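Local coordinates for putative outer membrane protein (LpxR) (Salmonella typhimurium, PDB 3FID) that probably removes acyl chains from lipid A of lipopolysaccharide, as an outer-membrane deacylase that binds metal ions, at residues G86-S91 against L202-L207; A93-R98 against N189-N194. All coordinates share one frame; numbering follows the deposited sequence.

Interaction 1 (G86-S91 against L202-L207)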
# COMPACT_ATOMS: atom_id res chain seq x y z
N GLY A 86 -11.38 -2.06 -7.91
CA GLY A 86 -10.97 -2.89 -9.01
C GLY A 86 -11.18 -4.37 -8.77
O GLY A 86 -11.73 -4.76 -7.76
N LEU A 87 -10.65 -5.15 -9.70
CA LEU A 87 -10.73 -6.59 -9.69
C LEU A 87 -9.34 -7.14 -9.95
O LEU A 87 -8.55 -6.52 -10.69
CB LEU A 87 -11.64 -7.06 -10.83
CG LEU A 87 -13.15 -6.83 -10.66
CD1 LEU A 87 -13.82 -6.98 -12.02
CD2 LEU A 87 -13.72 -7.80 -9.61
N GLU A 88 -9.03 -8.30 -9.38
CA GLU A 88 -7.73 -8.92 -9.59
C GLU A 88 -7.79 -10.44 -9.58
O GLU A 88 -8.47 -11.02 -8.75
CB GLU A 88 -6.82 -8.48 -8.46
CG GLU A 88 -5.36 -8.84 -8.62
CD GLU A 88 -4.64 -8.67 -7.31
OE1 GLU A 88 -4.66 -9.63 -6.51
OE2 GLU A 88 -4.09 -7.57 -7.08
N TRP A 89 -7.04 -11.06 -10.49
CA TRP A 89 -6.83 -12.51 -10.53
C TRP A 89 -5.52 -12.82 -9.79
O TRP A 89 -4.51 -12.19 -10.05
CB TRP A 89 -6.75 -12.94 -12.00
CG TRP A 89 -6.56 -14.39 -12.22
CD1 TRP A 89 -5.41 -15.02 -12.63
CD2 TRP A 89 -7.55 -15.41 -12.06
NE1 TRP A 89 -5.63 -16.39 -12.72
CE2 TRP A 89 -6.93 -16.65 -12.38
CE3 TRP A 89 -8.90 -15.39 -11.67
CZ2 TRP A 89 -7.62 -17.86 -12.33
CZ3 TRP A 89 -9.59 -16.61 -11.61
CH2 TRP A 89 -8.95 -17.83 -11.94
N ASN A 90 -5.54 -13.75 -8.85
CA ASN A 90 -4.34 -14.15 -8.06
C ASN A 90 -4.20 -15.66 -8.14
O ASN A 90 -5.09 -16.36 -7.69
CB ASN A 90 -4.53 -13.72 -6.60
CG ASN A 90 -3.31 -14.03 -5.71
OD1 ASN A 90 -2.20 -14.23 -6.19
ND2 ASN A 90 -3.52 -14.03 -4.42
N SER A 91 -3.12 -16.18 -8.72
CA SER A 91 -3.09 -17.60 -9.03
C SER A 91 -1.71 -18.26 -8.88
O SER A 91 -0.71 -17.69 -9.26
CB SER A 91 -3.59 -17.82 -10.45
OG SER A 91 -3.53 -19.19 -10.77
N LEU A 202 0.57 -3.26 -5.60
CA LEU A 202 0.34 -4.70 -5.61
C LEU A 202 0.25 -5.25 -4.17
O LEU A 202 0.13 -6.45 -3.97
CB LEU A 202 1.43 -5.43 -6.43
CG LEU A 202 1.40 -5.55 -7.97
CD1 LEU A 202 0.23 -6.41 -8.50
CD2 LEU A 202 1.43 -4.16 -8.65
N SER A 203 0.27 -4.38 -3.17
CA SER A 203 0.19 -4.84 -1.80
C SER A 203 -1.20 -5.46 -1.54
O SER A 203 -2.21 -5.05 -2.12
CB SER A 203 0.58 -3.72 -0.82
OG SER A 203 -0.49 -2.83 -0.57
N ARG A 204 -1.24 -6.50 -0.72
CA ARG A 204 -2.48 -7.27 -0.63
C ARG A 204 -3.46 -6.63 0.36
O ARG A 204 -4.66 -6.91 0.31
CB ARG A 204 -2.19 -8.74 -0.37
CG ARG A 204 -1.59 -9.48 -1.63
CD ARG A 204 -2.73 -10.02 -2.50
NE ARG A 204 -3.25 -11.22 -1.85
CZ ARG A 204 -4.45 -11.74 -2.05
NH1 ARG A 204 -5.32 -11.17 -2.88
NH2 ARG A 204 -4.78 -12.82 -1.37
N ARG A 205 -2.95 -5.75 1.22
CA ARG A 205 -3.78 -4.90 2.11
C ARG A 205 -4.85 -5.71 2.85
O ARG A 205 -6.03 -5.34 2.88
CB ARG A 205 -4.42 -3.74 1.31
CG ARG A 205 -3.37 -2.88 0.58
CD ARG A 205 -3.98 -1.68 -0.14
NE ARG A 205 -4.49 -0.64 0.76
CZ ARG A 205 -4.83 0.58 0.35
NH1 ARG A 205 -4.70 0.90 -0.93
NH2 ARG A 205 -5.27 1.51 1.22
N GLY A 206 -4.43 -6.81 3.45
CA GLY A 206 -5.37 -7.63 4.23
C GLY A 206 -5.90 -8.88 3.55
O GLY A 206 -6.29 -9.82 4.23
N LEU A 207 -5.95 -8.90 2.23
CA LEU A 207 -6.43 -10.09 1.56
C LEU A 207 -5.46 -11.25 1.77
O LEU A 207 -4.24 -11.06 1.81
CB LEU A 207 -6.69 -9.84 0.09
CG LEU A 207 -7.76 -8.78 -0.17
CD1 LEU A 207 -7.69 -8.33 -1.62
CD2 LEU A 207 -9.16 -9.29 0.25
O HOH W 1 -5.48 -8.61 -4.23
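Asn90 and Glu88 reach from the barrel wall to Arg204, which lies in a loop folded into the barrel interior. The tight part is the amide of Asn90 over the guanidinium of Arg204. Asn90 ND2 sits above the middle of one guanidinium face, 3.4 Å from Arg204 CZ. The two planes are turned 59° apart, so this is packing and not a flat stack. Leu207 CB lies over the opposite face, toward the rim, so the group is held between an amide and an aliphatic carbon. Asn90 OD1 is hydrogen-bonded to Arg98 and ND2 to Asp196. The Asp196 carboxylate also forms a salt bridge with Arg204 NH2, so it serves amide and guanidinium together.

The looser part is the charged one. Glu88 OE1 and Arg204 NH1 are 4.0 Å apart, a long salt bridge. A water beside the pair bridges it. It donates to Glu88 OE1 at 2.6 Å and accepts from Arg204 NH1 at 2.9 Å, lying in the guanidinium plane at its edge. The stronger partner of Glu88 is Arg100, at OE2. The Arg204 chain is bent at chi2 (-89°) and chi3 (-76°), which brings its guanidinium to Asn90 and Glu88. The Glu88 side chain is about 8 Å from a bound zinc ion, whose site includes His54 and Asp104.

A type I' turn from Arg204 to Leu207 reverses the loop. Segment 86-91 belongs to strand 80-94, which is hydrogen-bonded to strands 49-60 and 97-108. The loop stays inside that wall, with Arg204 against Ser52, Arg100 and Ser42 of strand 33-44.

Interaction 2 (A93-R98 against N189-N194)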
# COMPACT_ATOMS: atom_id res chain seq x y z
N ALA A 93 0.26 -20.60 -10.67
CA ALA A 93 0.36 -21.25 -11.99
C ALA A 93 0.91 -22.65 -11.83
O ALA A 93 0.44 -23.61 -12.50
CB ALA A 93 1.23 -20.45 -12.92
N THR A 94 1.88 -22.78 -10.93
CA THR A 94 2.48 -24.05 -10.56
C THR A 94 2.94 -23.98 -9.08
O THR A 94 2.68 -22.98 -8.41
CB THR A 94 3.67 -24.32 -11.50
OG1 THR A 94 4.38 -25.47 -11.05
CG2 THR A 94 4.58 -23.15 -11.46
N ASN A 95 3.61 -25.03 -8.57
CA ASN A 95 4.22 -25.02 -7.21
C ASN A 95 5.41 -24.06 -7.07
O ASN A 95 5.89 -23.82 -5.96
CB ASN A 95 4.68 -26.42 -6.78
CG ASN A 95 3.68 -27.14 -5.85
OD1 ASN A 95 2.46 -26.90 -5.87
ND2 ASN A 95 4.21 -28.05 -5.03
N TRP A 96 5.87 -23.54 -8.20
CA TRP A 96 7.05 -22.68 -8.23
C TRP A 96 6.79 -21.27 -8.79
O TRP A 96 7.72 -20.49 -8.89
CB TRP A 96 8.20 -23.34 -9.00
CG TRP A 96 7.81 -23.73 -10.39
CD1 TRP A 96 7.26 -24.93 -10.79
CD2 TRP A 96 7.94 -22.93 -11.59
NE1 TRP A 96 7.02 -24.92 -12.15
CE2 TRP A 96 7.43 -23.71 -12.67
CE3 TRP A 96 8.42 -21.64 -11.86
CZ2 TRP A 96 7.40 -23.24 -13.99
CZ3 TRP A 96 8.40 -21.17 -13.19
CH2 TRP A 96 7.87 -21.97 -14.23
N LEU A 97 5.53 -20.97 -9.14
CA LEU A 97 5.17 -19.67 -9.72
C LEU A 97 3.83 -19.16 -9.19
O LEU A 97 2.84 -19.89 -9.22
CB LEU A 97 5.09 -19.74 -11.25
CG LEU A 97 5.20 -18.37 -11.92
CD1 LEU A 97 6.64 -18.12 -12.37
CD2 LEU A 97 4.23 -18.19 -13.07
N ARG A 98 3.80 -17.92 -8.71
CA ARG A 98 2.55 -17.20 -8.48
C ARG A 98 2.46 -16.00 -9.43
O ARG A 98 3.46 -15.32 -9.68
CB ARG A 98 2.44 -16.74 -7.02
CG ARG A 98 1.23 -15.80 -6.75
CD ARG A 98 1.24 -15.25 -5.33
NE ARG A 98 0.99 -16.27 -4.30
CZ ARG A 98 -0.20 -16.78 -4.00
NH1 ARG A 98 -0.30 -17.68 -3.03
NH2 ARG A 98 -1.29 -16.44 -4.69
N ASN A 189 3.13 -21.21 8.78
CA ASN A 189 2.61 -22.59 8.71
C ASN A 189 1.81 -22.92 7.47
O ASN A 189 1.22 -24.00 7.36
CB ASN A 189 1.87 -22.97 10.01
CG ASN A 189 0.58 -22.22 10.19
OD1 ASN A 189 0.34 -21.20 9.53
ND2 ASN A 189 -0.27 -22.71 11.09
N ASP A 190 1.79 -22.01 6.48
CA ASP A 190 1.09 -22.30 5.26
C ASP A 190 1.87 -21.89 4.02
O ASP A 190 2.19 -20.72 3.83
CB ASP A 190 -0.32 -21.67 5.23
CG ASP A 190 -1.12 -22.12 4.02
OD1 ASP A 190 -1.54 -21.27 3.19
OD2 ASP A 190 -1.31 -23.35 3.86
N LYS A 191 2.17 -22.88 3.16
CA LYS A 191 2.93 -22.65 1.92
C LYS A 191 2.28 -21.61 0.98
O LYS A 191 2.99 -20.75 0.41
CB LYS A 191 3.16 -24.00 1.19
CG LYS A 191 3.62 -23.84 -0.26
CD LYS A 191 3.71 -25.21 -0.99
CE LYS A 191 4.38 -25.05 -2.35
NZ LYS A 191 5.86 -25.02 -2.22
N THR A 192 0.96 -21.69 0.80
CA THR A 192 0.25 -20.82 -0.16
C THR A 192 0.29 -19.36 0.36
O THR A 192 0.61 -18.43 -0.40
CB THR A 192 -1.22 -21.26 -0.36
OG1 THR A 192 -1.25 -22.61 -0.87
CG2 THR A 192 -1.94 -20.35 -1.38
N PHE A 193 -0.07 -19.19 1.63
CA PHE A 193 -0.10 -17.87 2.27
C PHE A 193 1.30 -17.24 2.28
O PHE A 193 1.46 -16.05 2.00
CB PHE A 193 -0.68 -17.98 3.70
CG PHE A 193 -0.85 -16.64 4.44
CD1 PHE A 193 -1.21 -15.46 3.75
CD2 PHE A 193 -0.69 -16.58 5.83
CE1 PHE A 193 -1.37 -14.23 4.46
CE2 PHE A 193 -0.87 -15.38 6.52
CZ PHE A 193 -1.19 -14.20 5.82
N ASN A 194 2.32 -18.06 2.55
CA ASN A 194 3.68 -17.52 2.57
C ASN A 194 4.11 -16.82 1.28
O ASN A 194 4.85 -15.83 1.34
CB ASN A 194 4.70 -18.60 2.93
CG ASN A 194 4.82 -18.81 4.42
OD1 ASN A 194 4.16 -18.15 5.22
ND2 ASN A 194 5.68 -19.77 4.80
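Arg98 and Thr192 join a beta-hairpin of the barrel wall to a short helix, 191-194, that follows strand 176-188. The hairpin connects strands 80-94 and 97-108. At its turn, Trp96 and Leu97 touch a bound pentaethylene glycol monodecyl ether.

The one hydrogen bond across the contact is weak. Arg98 NH1 gives it to the backbone O of Thr192 at 2.9 Å, with an N-H...O angle of 126°. The Arg98 chain runs extended from the strand and bends at chi3, which brings NH1 to Thr192. The guanidinium has firmer support nearby: NH2 is hydrogen-bonded to His209 as well as Asn90, and NE to Ser195. Ser195 OG also bonds Thr192 O, so Ser195 links the arginine to the helix.

In the van der Waals packing, Thr192 CG2 lies at the edge of the Arg98 guanidinium, in its plane, 3.5 Å from NH1. Asn95 ND2 meets Lys191 CE at 4.0 Å, and these side chains cross at about a right angle. This outer pair is looser than the arginine side.

Asp190 is the N-cap residue of the helix. Its OD1 accepts from Phe193 N at 3.0 Å, with an N-H...O angle of 158°. The N-H arrives 40° out of the carboxylate plane.

Following the chain from the N terminus, the first segment met is 86-91, on strand 80-94, which enters interaction 1. The chain then turns through 93-98, the first half of interaction 2, and runs on around the barrel wall. Helix 191-194, in segment 189-194, closes interaction 2. The loop reaches 202-207 a little later and closes interaction 1. Interaction 2 is therefore the inner of two nested closures. Their centres are 15 Å apart, and they touch where Asn90 OD1 meets Arg98 NH2 at 2.8 Å, a probable hydrogen bond. Together they tie neighbouring strands 80-94 and 97-108 to the connection between strands 176-188 and 215-228.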